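Local coordinates for protein amidohydrolase (Thermotoga maritima, PDB 3OOQ) that probably hydrolyses amide bonds as a member of the amidohydrolase family, possibly with an allantoinase-like activity, at residues Lys6-Ala12 and Lys23-Ser29; Gly31-Val36 and Ile353-Ala359; Leu55-Val60 and Ile350-Glu354; Val112-Ile117 and Gly129-Phe134; Asp358-Val363 and Val375-Asp381. All coordinates share one frame; numbering follows the deposited sequence.

Interaction 1. Residues Lys6-Ala12 and Lys23-Ser29; sequences KILFKNA and KGDVLVS
Phe9 lies on the buried side of this antiparallel pair beside Val26 and Val28. Its CE2 edge meets Val28 CG2 at 3.9 Å, near the ring plane, while Ile7 CG2 sits over one ring face, toward the rim. The ring also meets Tyr379 edge-to-face. Paired backbone bonds join Ile7 to Val28 and Phe9 to Val26 (Phe9 N to Val26 O 2.8 Å). The two strands are the middle ones of a mixed four-stranded sheet in the small beta domain beside the barrel, and a beta bulge between Phe9 and Ala12 shifts their register by one. There Asp25 bridges the irregularity: OD1 takes Asn11 N at 2.9 Å, and OD2 forms a salt bridge with Lys10 NZ at 2.9 Å, met from 51° above the carboxylate plane. At the partly exposed margin Lys6 CG still presses tightly on Ser29 CB, 3.5 Å away, its NZ going to Glu34. Looser is exposed Lys23: CG lies 3.6 Å from Asn11 OD1 and CD a little farther off, while Asn11 ND2 bonds Thr51 OG1.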
# COMPACT_ATOMS: atom_id res chain seq x y z
N LYS F 6 -50.51 37.65 -22.43
CA LYS F 6 -50.49 36.52 -23.36
C LYS F 6 -49.43 36.80 -24.42
O LYS F 6 -49.08 37.96 -24.67
CB LYS F 6 -51.86 36.32 -24.01
CG LYS F 6 -52.98 36.05 -23.03
CD LYS F 6 -54.33 36.30 -23.65
CE LYS F 6 -55.02 35.02 -24.07
NZ LYS F 6 -56.15 34.67 -23.14
N ILE F 7 -48.90 35.74 -25.03
CA ILE F 7 -48.02 35.88 -26.19
C ILE F 7 -48.65 35.14 -27.36
O ILE F 7 -49.08 33.99 -27.24
CB ILE F 7 -46.61 35.32 -25.94
CG1 ILE F 7 -45.89 36.10 -24.83
CG2 ILE F 7 -45.80 35.34 -27.21
CD1 ILE F 7 -44.60 35.44 -24.37
N LEU F 8 -48.68 35.80 -28.51
CA LEU F 8 -49.24 35.21 -29.70
C LEU F 8 -48.14 35.10 -30.75
O LEU F 8 -47.68 36.10 -31.30
CB LEU F 8 -50.41 36.06 -30.21
CG LEU F 8 -51.14 35.64 -31.48
CD1 LEU F 8 -51.58 34.16 -31.41
CD2 LEU F 8 -52.33 36.58 -31.77
N PHE F 9 -47.71 33.87 -31.01
CA PHE F 9 -46.68 33.63 -32.01
C PHE F 9 -47.34 33.49 -33.36
O PHE F 9 -48.21 32.65 -33.54
CB PHE F 9 -45.88 32.36 -31.69
CG PHE F 9 -45.08 32.46 -30.41
CD1 PHE F 9 -43.84 33.10 -30.39
CD2 PHE F 9 -45.56 31.89 -29.23
CE1 PHE F 9 -43.09 33.19 -29.21
CE2 PHE F 9 -44.82 31.96 -28.04
CZ PHE F 9 -43.57 32.61 -28.04
N LYS F 10 -46.94 34.32 -34.32
CA LYS F 10 -47.63 34.37 -35.62
C LYS F 10 -46.80 33.85 -36.80
O LYS F 10 -45.65 34.23 -36.98
CB LYS F 10 -48.14 35.80 -35.92
CG LYS F 10 -49.13 36.32 -34.87
CD LYS F 10 -50.57 36.56 -35.37
CE LYS F 10 -50.97 35.81 -36.64
NZ LYS F 10 -52.47 35.69 -36.72
N ASN F 11 -47.42 32.99 -37.60
CA ASN F 11 -46.92 32.67 -38.94
C ASN F 11 -45.61 31.88 -38.99
O ASN F 11 -44.90 31.89 -40.00
CB ASN F 11 -46.87 33.95 -39.81
CG ASN F 11 -46.82 33.66 -41.30
OD1 ASN F 11 -47.46 32.73 -41.79
ND2 ASN F 11 -46.05 34.45 -42.03
N ALA F 12 -45.29 31.18 -37.90
CA ALA F 12 -44.23 30.18 -37.90
C ALA F 12 -44.67 28.96 -38.70
O ALA F 12 -45.87 28.75 -38.92
CB ALA F 12 -43.90 29.76 -36.47
N LYS F 23 -48.20 25.97 -41.36
CA LYS F 23 -47.96 27.38 -41.17
C LYS F 23 -49.09 27.96 -40.32
O LYS F 23 -50.26 27.77 -40.64
CB LYS F 23 -47.88 28.08 -42.54
CG LYS F 23 -46.95 29.29 -42.58
CD LYS F 23 -46.34 29.52 -43.97
CE LYS F 23 -45.16 28.59 -44.27
NZ LYS F 23 -44.47 28.94 -45.57
N GLY F 24 -48.75 28.62 -39.22
CA GLY F 24 -49.79 29.08 -38.32
C GLY F 24 -49.30 29.66 -37.02
O GLY F 24 -48.13 30.04 -36.89
N ASP F 25 -50.19 29.70 -36.04
CA ASP F 25 -50.01 30.50 -34.84
C ASP F 25 -50.13 29.66 -33.58
O ASP F 25 -50.76 28.58 -33.56
CB ASP F 25 -51.06 31.62 -34.77
CG ASP F 25 -51.19 32.41 -36.06
OD1 ASP F 25 -50.17 32.65 -36.75
OD2 ASP F 25 -52.32 32.81 -36.39
N VAL F 26 -49.53 30.17 -32.51
CA VAL F 26 -49.61 29.54 -31.21
C VAL F 26 -49.83 30.65 -30.19
O VAL F 26 -49.07 31.61 -30.13
CB VAL F 26 -48.32 28.71 -30.89
CG1 VAL F 26 -48.32 28.19 -29.46
CG2 VAL F 26 -48.13 27.57 -31.89
N LEU F 27 -50.88 30.51 -29.39
CA LEU F 27 -51.21 31.47 -28.34
C LEU F 27 -50.88 30.86 -26.99
O LEU F 27 -51.28 29.72 -26.69
CB LEU F 27 -52.69 31.86 -28.38
CG LEU F 27 -53.26 32.75 -27.26
CD1 LEU F 27 -52.67 34.15 -27.30
CD2 LEU F 27 -54.79 32.83 -27.33
N VAL F 28 -50.17 31.65 -26.18
CA VAL F 28 -49.69 31.23 -24.89
C VAL F 28 -50.30 32.15 -23.85
O VAL F 28 -50.32 33.38 -24.05
CB VAL F 28 -48.13 31.34 -24.82
CG1 VAL F 28 -47.60 31.21 -23.39
CG2 VAL F 28 -47.48 30.32 -25.73
N SER F 29 -50.81 31.57 -22.77
CA SER F 29 -51.25 32.35 -21.61
C SER F 29 -51.11 31.52 -20.35
O SER F 29 -51.23 30.29 -20.40
CB SER F 29 -52.70 32.84 -21.77
OG SER F 29 -53.63 31.83 -21.45

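Interaction 2. Residues Gly31-Val36 and Ile353-Ala359; sequences GKVEKV and IEPGKDA
Lys32 and Asp358 form a single backbone bridge, their CA atoms 4.4 Å apart, where strand 32-36 meets irregular chain. Val33 is gripped at both polar backbone atoms: its N donates to Lys357 O at 2.8 Å and its O accepts Gly356 N at 2.7 Å. Ala359 N adds a third bond, to Gly31 O, arriving 38° above that carbonyl plane. Residues Glu354 to Lys357 make a type II beta turn, and Gly356 has a positive phi at which a CB would jam against the preceding carbonyl.

The Val33 side chain points into this turn, with CB 3.4 Å from Glu354 O and CG1 anti to the backbone N (chi1 177°), which lays that methyl over the Glu354 carbonyl. Trimming Val33 to an alanine removes both methyls and is likely to leave a gap against the Glu354 carbonyl and Ile353 CG2. Val36 CG2 meets Ile353 CG2 at 3.8 Å, the two side chains crossing near a right angle, and also touches Pro355 CD. Within the turn, Lys357 NZ makes a salt bridge with Glu354 OE1 at 2.8 Å, while Glu354 OE2 bonds Thr18 OG1 and a glycerol probably left from crystallisation. Strand 32-37 is an outermost strand of its sheet within the chain; a classic bulge at Glu34 and Lys35 faces Leu27 of strand 24-29, and both Val33 and Ile353 rest on Val26 of that neighbour.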
# COMPACT_ATOMS: atom_id res chain seq x y z
N GLY F 31 -48.56 30.60 -18.81
CA GLY F 31 -47.47 29.64 -18.92
C GLY F 31 -47.79 28.36 -19.68
O GLY F 31 -47.03 27.39 -19.60
N LYS F 32 -48.91 28.37 -20.42
CA LYS F 32 -49.39 27.19 -21.13
C LYS F 32 -49.79 27.50 -22.55
O LYS F 32 -50.10 28.63 -22.88
CB LYS F 32 -50.55 26.54 -20.37
CG LYS F 32 -50.06 25.80 -19.14
CD LYS F 32 -51.16 25.40 -18.18
CE LYS F 32 -50.53 25.19 -16.79
NZ LYS F 32 -50.99 23.93 -16.13
N VAL F 33 -49.76 26.49 -23.41
CA VAL F 33 -50.28 26.64 -24.76
C VAL F 33 -51.80 26.72 -24.62
O VAL F 33 -52.42 25.78 -24.12
CB VAL F 33 -49.86 25.46 -25.68
CG1 VAL F 33 -50.48 25.61 -27.06
CG2 VAL F 33 -48.35 25.36 -25.79
N GLU F 34 -52.38 27.85 -25.00
CA GLU F 34 -53.83 28.02 -24.97
C GLU F 34 -54.49 27.56 -26.28
O GLU F 34 -55.48 26.82 -26.24
CB GLU F 34 -54.21 29.48 -24.65
CG GLU F 34 -55.70 29.63 -24.23
CD GLU F 34 -56.22 31.08 -24.23
OE1 GLU F 34 -55.54 31.99 -23.72
OE2 GLU F 34 -57.35 31.29 -24.73
N LYS F 35 -53.95 28.00 -27.42
CA LYS F 35 -54.53 27.69 -28.73
C LYS F 35 -53.44 27.41 -29.74
O LYS F 35 -52.39 28.03 -29.71
CB LYS F 35 -55.39 28.86 -29.25
CG LYS F 35 -56.77 29.00 -28.63
CD LYS F 35 -57.54 30.18 -29.26
CE LYS F 35 -58.60 30.75 -28.32
NZ LYS F 35 -59.50 31.70 -29.02
N VAL F 36 -53.73 26.49 -30.66
CA VAL F 36 -52.82 26.11 -31.74
C VAL F 36 -53.59 26.04 -33.05
O VAL F 36 -54.62 25.35 -33.14
CB VAL F 36 -52.18 24.73 -31.49
CG1 VAL F 36 -51.32 24.29 -32.68
CG2 VAL F 36 -51.35 24.75 -30.20
N ILE F 353 -46.71 20.48 -28.92
CA ILE F 353 -47.43 21.74 -28.98
C ILE F 353 -48.92 21.46 -29.08
O ILE F 353 -49.50 21.45 -30.17
CB ILE F 353 -46.96 22.69 -30.11
CG1 ILE F 353 -45.43 22.81 -30.13
CG2 ILE F 353 -47.62 24.06 -29.94
CD1 ILE F 353 -44.87 23.81 -31.13
N GLU F 354 -49.51 21.21 -27.92
CA GLU F 354 -50.94 20.99 -27.83
C GLU F 354 -51.52 21.93 -26.78
O GLU F 354 -50.86 22.20 -25.77
CB GLU F 354 -51.23 19.55 -27.40
CG GLU F 354 -50.90 18.50 -28.45
CD GLU F 354 -50.92 17.08 -27.88
OE1 GLU F 354 -51.46 16.89 -26.77
OE2 GLU F 354 -50.39 16.16 -28.55
N PRO F 355 -52.76 22.39 -26.99
CA PRO F 355 -53.45 23.15 -25.95
C PRO F 355 -53.42 22.44 -24.60
O PRO F 355 -53.63 21.23 -24.52
CB PRO F 355 -54.89 23.24 -26.48
CG PRO F 355 -54.70 23.22 -27.97
CD PRO F 355 -53.62 22.19 -28.17
N GLY F 356 -53.13 23.20 -23.56
CA GLY F 356 -53.10 22.64 -22.23
C GLY F 356 -51.71 22.24 -21.77
O GLY F 356 -51.49 22.10 -20.57
N LYS F 357 -50.78 22.04 -22.70
CA LYS F 357 -49.39 21.68 -22.32
C LYS F 357 -48.62 22.92 -21.85
O LYS F 357 -48.99 24.05 -22.17
CB LYS F 357 -48.62 21.02 -23.49
CG LYS F 357 -49.14 19.68 -24.08
CD LYS F 357 -50.31 19.05 -23.35
CE LYS F 357 -50.45 17.59 -23.71
NZ LYS F 357 -51.89 17.22 -24.00
N ASP F 358 -47.56 22.70 -21.08
CA ASP F 358 -46.61 23.75 -20.72
C ASP F 358 -46.03 24.44 -21.97
O ASP F 358 -45.68 23.77 -22.95
CB ASP F 358 -45.45 23.18 -19.88
CG ASP F 358 -45.89 22.65 -18.50
OD1 ASP F 358 -47.09 22.75 -18.15
OD2 ASP F 358 -45.02 22.15 -17.76
N ALA F 359 -45.90 25.77 -21.92
CA ALA F 359 -45.41 26.54 -23.07
C ALA F 359 -43.88 26.55 -23.09
O ALA F 359 -43.22 27.58 -22.86
CB ALA F 359 -45.98 27.93 -23.05

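Interaction 3. Residues Leu55-Val60 and Ile350-Glu354; sequences LFPGFV and IGSIE
Ile353 reaches across to the backbone of strand residues Leu55 to Pro57, its CD1 3.6 Å from Leu55 O and 3.8 Å from Pro57 N. CG1 stands anti to the carbonyl carbon (chi1 -48°), which turns the longer branch toward strand 54-64 and brings CG1 to 4.0 Å from Pro57 CD; the two side chains cross at about a right angle. With a glycine here the CG1-CD1 branch is gone, and the Pro57 ring and Leu55 carbonyl would probably face a gap. The CB of Pro57 lies against the backbone of Ser352, 3.9 Å from its N.

Strand 54-64 is broken near Gly58, then leads into the His-X-His sequence that, in amidohydrolases, ends the first barrel strand and commonly binds metal. The loop 350-354, running in roughly the opposite direction, packs on the strand that, by the family fold, probably leads from the small beta domain into the barrel. No direct hydrogen bond joins the segments; instead one water donates to Gly58 O at 2.7 Å and accepts from Gly351 N at 2.9 Å, so both backbone groups are satisfied within a wholly buried contact. Farther along, the end of Ile350 meets both methyls of Val60, CD1 to CG1 being 4.0 Å. Gly351 CA approaches Val60 CG2, at backbone angles where any CB would jam against the preceding carbonyl O.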
# COMPACT_ATOMS: atom_id res chain seq x y z
N LEU F 55 -41.26 26.75 -35.11
CA LEU F 55 -41.58 26.71 -33.70
C LEU F 55 -41.75 25.26 -33.27
O LEU F 55 -42.62 24.54 -33.78
CB LEU F 55 -42.85 27.51 -33.40
CG LEU F 55 -43.20 27.78 -31.94
CD1 LEU F 55 -42.13 28.61 -31.25
CD2 LEU F 55 -44.55 28.48 -31.85
N PHE F 56 -40.90 24.83 -32.32
CA PHE F 56 -40.88 23.45 -31.87
C PHE F 56 -41.19 23.41 -30.39
O PHE F 56 -41.03 24.42 -29.71
CB PHE F 56 -39.50 22.84 -32.15
CG PHE F 56 -39.37 22.28 -33.54
CD1 PHE F 56 -39.26 23.12 -34.64
CD2 PHE F 56 -39.37 20.90 -33.75
CE1 PHE F 56 -39.15 22.61 -35.92
CE2 PHE F 56 -39.24 20.37 -35.04
CZ PHE F 56 -39.14 21.23 -36.12
N PRO F 57 -41.67 22.25 -29.88
CA PRO F 57 -41.65 22.11 -28.44
C PRO F 57 -40.19 22.00 -27.98
O PRO F 57 -39.31 21.68 -28.79
CB PRO F 57 -42.36 20.76 -28.21
CG PRO F 57 -42.14 20.00 -29.43
CD PRO F 57 -41.95 20.98 -30.57
N GLY F 58 -39.93 22.29 -26.70
CA GLY F 58 -38.60 22.02 -26.15
C GLY F 58 -38.32 20.53 -26.19
O GLY F 58 -39.23 19.72 -25.96
N PHE F 59 -37.07 20.15 -26.47
CA PHE F 59 -36.68 18.73 -26.42
C PHE F 59 -36.53 18.24 -25.00
O PHE F 59 -36.27 19.02 -24.08
CB PHE F 59 -35.40 18.46 -27.22
CG PHE F 59 -35.51 18.81 -28.67
CD1 PHE F 59 -36.54 18.30 -29.45
CD2 PHE F 59 -34.56 19.64 -29.28
CE1 PHE F 59 -36.65 18.61 -30.80
CE2 PHE F 59 -34.66 19.96 -30.64
CZ PHE F 59 -35.70 19.44 -31.40
N VAL F 60 -36.73 16.94 -24.84
CA VAL F 60 -36.84 16.33 -23.53
C VAL F 60 -35.88 15.15 -23.52
O VAL F 60 -36.06 14.19 -24.27
CB VAL F 60 -38.29 15.85 -23.25
CG1 VAL F 60 -38.42 15.24 -21.87
CG2 VAL F 60 -39.31 17.00 -23.45
N ILE F 350 -45.49 18.17 -21.16
CA ILE F 350 -44.38 18.57 -22.02
C ILE F 350 -44.24 17.67 -23.23
O ILE F 350 -44.89 16.63 -23.31
CB ILE F 350 -43.03 18.56 -21.25
CG1 ILE F 350 -42.80 17.17 -20.63
CG2 ILE F 350 -42.99 19.64 -20.18
CD1 ILE F 350 -41.43 17.00 -19.95
N GLY F 351 -43.39 18.08 -24.17
CA GLY F 351 -43.05 17.26 -25.33
C GLY F 351 -43.93 17.36 -26.57
O GLY F 351 -43.77 16.56 -27.50
N SER F 352 -44.87 18.32 -26.60
CA SER F 352 -45.72 18.59 -27.78
C SER F 352 -46.30 19.99 -27.75
O SER F 352 -46.39 20.63 -26.69
CB SER F 352 -46.86 17.56 -27.90
OG SER F 352 -47.81 17.68 -26.84
N ILE F 353 -46.71 20.48 -28.92
CA ILE F 353 -47.43 21.74 -28.98
C ILE F 353 -48.92 21.46 -29.08
O ILE F 353 -49.50 21.45 -30.17
CB ILE F 353 -46.96 22.69 -30.11
CG1 ILE F 353 -45.43 22.81 -30.13
CG2 ILE F 353 -47.62 24.06 -29.94
CD1 ILE F 353 -44.87 23.81 -31.13
N GLU F 354 -49.51 21.21 -27.92
CA GLU F 354 -50.94 20.99 -27.83
C GLU F 354 -51.52 21.93 -26.78
O GLU F 354 -50.86 22.20 -25.77
CB GLU F 354 -51.23 19.55 -27.40
CG GLU F 354 -50.90 18.50 -28.45
CD GLU F 354 -50.92 17.08 -27.88
OE1 GLU F 354 -51.46 16.89 -26.77
OE2 GLU F 354 -50.39 16.16 -28.55
O HOH W 1 -41.20 20.02 -24.19

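Interaction 4. Residues Val112-Ile117 and Gly129-Phe134; sequences VTSVMI and GSVIKF
Phe134 packs against the start of strand 112-117: its CD2 edge meets Val112 O in the ring plane at 3.3 Å, and CZ reaches Val115 CG1 at 3.7 Å, the side chains of Phe134 and Val115 crossing at about a right angle. Its N donates to Thr113 O at 3.1 Å, which holds the Phe134 backbone against strand 112-117. On the same face Val115 and Ile132 lie side by side, joined by two backbone bonds. Met116, a selenomethionine, sits on the other face with CG 3.2 Å from Ser130 O and SE near Gly129 CA. Ser114 OG rests on Lys133 CG at 3.3 Å. The extended lysine chain carries NZ on to Asp358 and neighbouring aspartates. All twelve residues are buried. Strand 112-117 runs parallel to strand 54-64, consistent with the TIM-like barrel of an amidohydrolase, and 125-133 turns back on it as an antiparallel hairpin. Strand 143-153 flanks 125-133 on its other side, and helix 103-108 packs on Phe134.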
# COMPACT_ATOMS: atom_id res chain seq x y z
N VAL F 112 -33.00 22.10 -25.96
CA VAL F 112 -33.42 21.19 -24.90
C VAL F 112 -33.90 21.96 -23.67
O VAL F 112 -33.20 22.84 -23.15
CB VAL F 112 -32.25 20.25 -24.47
CG1 VAL F 112 -32.73 19.26 -23.40
CG2 VAL F 112 -31.73 19.48 -25.68
N THR F 113 -35.10 21.64 -23.20
CA THR F 113 -35.68 22.41 -22.10
C THR F 113 -35.91 21.60 -20.83
O THR F 113 -35.88 22.16 -19.73
CB THR F 113 -37.02 23.06 -22.52
OG1 THR F 113 -37.91 22.05 -23.00
CG2 THR F 113 -36.79 24.10 -23.61
N SER F 114 -36.13 20.30 -20.96
CA SER F 114 -36.42 19.42 -19.81
C SER F 114 -35.56 18.15 -19.87
O SER F 114 -35.30 17.63 -20.95
CB SER F 114 -37.90 19.00 -19.79
OG SER F 114 -38.76 20.11 -19.58
N VAL F 115 -35.14 17.66 -18.71
CA VAL F 115 -34.36 16.43 -18.63
C VAL F 115 -34.69 15.70 -17.34
O VAL F 115 -35.07 16.31 -16.34
CB VAL F 115 -32.80 16.69 -18.65
CG1 VAL F 115 -32.38 17.52 -19.87
CG2 VAL F 115 -32.37 17.44 -17.39
N MSE F 116 -34.54 14.39 -17.36
CA MSE F 116 -34.37 13.68 -16.11
C MSE F 116 -32.88 13.63 -15.72
O MSE F 116 -32.04 13.07 -16.45
CB MSE F 116 -34.98 12.29 -16.09
CG MSE F 116 -35.18 11.87 -14.61
SE MSE F 116 -35.65 10.11 -14.30
CE MSE F 116 -34.23 9.18 -15.30
N ILE F 117 -32.56 14.25 -14.59
CA ILE F 117 -31.25 14.13 -14.00
C ILE F 117 -31.27 12.87 -13.16
O ILE F 117 -32.23 12.61 -12.41
CB ILE F 117 -30.85 15.36 -13.17
CG1 ILE F 117 -31.96 15.72 -12.17
CG2 ILE F 117 -30.51 16.52 -14.11
CD1 ILE F 117 -31.57 16.76 -11.11
N GLY F 129 -33.75 9.67 -9.56
CA GLY F 129 -33.84 10.66 -10.62
C GLY F 129 -34.97 11.65 -10.34
O GLY F 129 -35.87 11.35 -9.56
N SER F 130 -34.87 12.84 -10.96
CA SER F 130 -35.88 13.87 -10.91
C SER F 130 -35.98 14.48 -12.29
O SER F 130 -34.98 14.59 -12.98
CB SER F 130 -35.46 15.00 -9.94
OG SER F 130 -35.51 14.59 -8.59
N VAL F 131 -37.18 14.90 -12.70
CA VAL F 131 -37.33 15.64 -13.95
C VAL F 131 -37.31 17.11 -13.63
O VAL F 131 -38.02 17.58 -12.74
CB VAL F 131 -38.65 15.30 -14.69
CG1 VAL F 131 -38.70 16.07 -16.02
CG2 VAL F 131 -38.78 13.80 -14.90
N ILE F 132 -36.48 17.86 -14.34
CA ILE F 132 -36.39 19.29 -14.12
C ILE F 132 -36.47 20.03 -15.44
O ILE F 132 -36.29 19.45 -16.51
CB ILE F 132 -35.08 19.67 -13.34
CG1 ILE F 132 -33.82 19.28 -14.12
CG2 ILE F 132 -35.05 19.02 -11.95
CD1 ILE F 132 -33.14 20.41 -14.81
N LYS F 133 -36.74 21.33 -15.34
CA LYS F 133 -36.69 22.22 -16.50
C LYS F 133 -35.63 23.26 -16.23
O LYS F 133 -35.40 23.59 -15.08
CB LYS F 133 -38.02 22.94 -16.67
CG LYS F 133 -39.18 22.07 -17.01
CD LYS F 133 -40.32 22.97 -17.49
CE LYS F 133 -41.60 22.21 -17.57
NZ LYS F 133 -42.62 23.05 -18.22
N PHE F 134 -35.01 23.78 -17.29
CA PHE F 134 -33.94 24.77 -17.16
C PHE F 134 -34.53 26.18 -16.99
O PHE F 134 -34.21 27.07 -17.77
CB PHE F 134 -33.02 24.74 -18.38
CG PHE F 134 -32.38 23.40 -18.66
CD1 PHE F 134 -31.83 22.64 -17.63
CD2 PHE F 134 -32.27 22.94 -19.97
CE1 PHE F 134 -31.23 21.39 -17.89
CE2 PHE F 134 -31.67 21.70 -20.24
CZ PHE F 134 -31.15 20.92 -19.18

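Interaction 5. Residues Asp358-Val363 and Val375-Asp381; sequences DADLVV and VERVYID
Leu361 and Tyr379 form a hydrogen-bonded pair in the antiparallel beta hairpin of strands 361-364 and 375-380, next to strand 54-64. Tyr379 N donates to Leu361 O at 2.9 Å, nearly straight at 175°, while the return bond from Leu361 N comes in above the Tyr379 carbonyl plane. At the far end Val363 O takes Glu376 N at 2.7 Å and, weakly, Arg377 N, a classic beta bulge. The other end is closed by a side chain, since Asp360 OD1 accepts Asp381 N at 2.7 Å and 172°, just past the inverse gamma turn centred on Ala359.

Apolar contacts line one face: Val362 and Val375 cross at about a right angle, CG1 to CG1 3.8 Å, and Val362 CG2 lies alongside Val378 CG1. On the other face Val363 CG2 runs beside Arg377 CB. The extended Arg377 chain ends with NH1 donating to Tyr379 OH, the hydroxyl lying close to the guanidinium plane.

Charged groups gather at the turn. Asp381 OD1 stands 3.7 Å from Asp360 OD1 and 3.8 Å from Asp358 OD2; the Asp358 and Asp381 side chains run side by side, their carboxylate planes 79° apart. Lys133 reaches all three aspartates, Arg349 reaches Asp358, and Arg135 reaches Asp381. Three acids so close together, two of them buried, would repel one another; the shared lysine and two arginines are likely to offset that charge, tying this hairpin to the strand of Lys133.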
# COMPACT_ATOMS: atom_id res chain seq x y z
N ASP F 358 -47.56 22.70 -21.08
CA ASP F 358 -46.61 23.75 -20.72
C ASP F 358 -46.03 24.44 -21.97
O ASP F 358 -45.68 23.77 -22.95
CB ASP F 358 -45.45 23.18 -19.88
CG ASP F 358 -45.89 22.65 -18.50
OD1 ASP F 358 -47.09 22.75 -18.15
OD2 ASP F 358 -45.02 22.15 -17.76
N ALA F 359 -45.90 25.77 -21.92
CA ALA F 359 -45.41 26.54 -23.07
C ALA F 359 -43.88 26.55 -23.09
O ALA F 359 -43.22 27.58 -22.86
CB ALA F 359 -45.98 27.93 -23.05
N ASP F 360 -43.34 25.37 -23.34
CA ASP F 360 -41.90 25.20 -23.51
C ASP F 360 -41.70 25.13 -25.00
O ASP F 360 -42.03 24.11 -25.63
CB ASP F 360 -41.43 23.92 -22.81
CG ASP F 360 -41.75 23.92 -21.32
OD1 ASP F 360 -42.19 24.97 -20.77
OD2 ASP F 360 -41.56 22.85 -20.69
N LEU F 361 -41.23 26.24 -25.56
CA LEU F 361 -41.22 26.45 -27.00
C LEU F 361 -39.87 26.96 -27.48
O LEU F 361 -39.22 27.77 -26.81
CB LEU F 361 -42.34 27.43 -27.41
CG LEU F 361 -43.77 26.99 -27.06
CD1 LEU F 361 -44.78 28.13 -27.20
CD2 LEU F 361 -44.21 25.79 -27.89
N VAL F 362 -39.44 26.48 -28.64
CA VAL F 362 -38.16 26.91 -29.18
C VAL F 362 -38.37 27.46 -30.58
O VAL F 362 -38.96 26.79 -31.42
CB VAL F 362 -37.14 25.74 -29.23
CG1 VAL F 362 -35.79 26.23 -29.75
CG2 VAL F 362 -36.99 25.10 -27.84
N VAL F 363 -37.88 28.68 -30.80
CA VAL F 363 -37.86 29.31 -32.12
C VAL F 363 -36.55 28.96 -32.80
O VAL F 363 -35.49 29.38 -32.35
CB VAL F 363 -38.03 30.87 -32.06
CG1 VAL F 363 -37.99 31.46 -33.47
CG2 VAL F 363 -39.32 31.27 -31.33
N VAL F 375 -30.93 28.10 -32.86
CA VAL F 375 -31.96 28.49 -31.91
C VAL F 375 -31.95 30.00 -31.73
O VAL F 375 -30.94 30.57 -31.33
CB VAL F 375 -31.75 27.80 -30.55
CG1 VAL F 375 -32.67 28.40 -29.48
CG2 VAL F 375 -31.98 26.31 -30.69
N GLU F 376 -33.08 30.65 -32.02
CA GLU F 376 -33.18 32.09 -31.83
C GLU F 376 -33.70 32.46 -30.46
O GLU F 376 -33.28 33.46 -29.89
CB GLU F 376 -34.01 32.71 -32.95
CG GLU F 376 -33.37 32.45 -34.33
CD GLU F 376 -34.02 33.22 -35.47
OE1 GLU F 376 -35.07 33.87 -35.23
OE2 GLU F 376 -33.48 33.14 -36.60
N ARG F 377 -34.63 31.67 -29.93
CA ARG F 377 -35.26 31.97 -28.63
C ARG F 377 -35.78 30.71 -28.01
O ARG F 377 -36.16 29.78 -28.72
CB ARG F 377 -36.46 32.91 -28.79
CG ARG F 377 -36.12 34.34 -29.10
CD ARG F 377 -37.36 35.17 -28.95
NE ARG F 377 -37.23 36.50 -29.56
CZ ARG F 377 -38.21 37.40 -29.56
NH1 ARG F 377 -39.37 37.12 -28.99
NH2 ARG F 377 -38.01 38.59 -30.12
N VAL F 378 -35.85 30.69 -26.68
CA VAL F 378 -36.43 29.57 -25.94
C VAL F 378 -37.30 30.13 -24.83
O VAL F 378 -36.88 31.04 -24.10
CB VAL F 378 -35.36 28.63 -25.29
CG1 VAL F 378 -36.03 27.43 -24.57
CG2 VAL F 378 -34.37 28.13 -26.34
N TYR F 379 -38.52 29.60 -24.74
CA TYR F 379 -39.44 29.92 -23.67
C TYR F 379 -39.64 28.64 -22.89
O TYR F 379 -39.65 27.55 -23.48
CB TYR F 379 -40.79 30.38 -24.23
CG TYR F 379 -40.72 31.67 -25.04
CD1 TYR F 379 -40.29 31.67 -26.37
CD2 TYR F 379 -41.08 32.90 -24.47
CE1 TYR F 379 -40.23 32.84 -27.12
CE2 TYR F 379 -41.03 34.09 -25.22
CZ TYR F 379 -40.60 34.04 -26.54
OH TYR F 379 -40.54 35.19 -27.29
N ILE F 380 -39.78 28.77 -21.58
CA ILE F 380 -40.12 27.66 -20.69
C ILE F 380 -41.22 28.20 -19.79
O ILE F 380 -41.08 29.28 -19.22
CB ILE F 380 -38.89 27.21 -19.85
CG1 ILE F 380 -37.86 26.52 -20.75
CG2 ILE F 380 -39.33 26.28 -18.70
CD1 ILE F 380 -36.59 26.01 -20.06
N ASP F 381 -42.34 27.49 -19.69
CA ASP F 381 -43.53 28.02 -18.99
C ASP F 381 -43.89 29.43 -19.49
O ASP F 381 -44.28 30.31 -18.71
CB ASP F 381 -43.31 28.04 -17.47
CG ASP F 381 -43.01 26.67 -16.91
OD1 ASP F 381 -43.55 25.66 -17.41
OD2 ASP F 381 -42.23 26.61 -15.95

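Overall arrangement
From the N terminus, interaction 1 closes a short loop of ten residues before the chain turns into strand 32-37. Interaction 2 then closes a loop of more than three hundred residues, bringing the N-terminal sheet to a stretch near the C terminus. Interaction 3 opens later, at strand 54-64, and ends on the same stretch, so that Ile353 and Glu354 serve both. Interaction 4 is a local hairpin nested inside both of these long loops. Interaction 5 shares Asp358 and Ala359 with interaction 2, then closes its own small hairpin. Through strand 54-64, interactions 3, 4 and 5 reach one sheet, and Phe9 on Tyr379 brings interaction 1 against that hairpin.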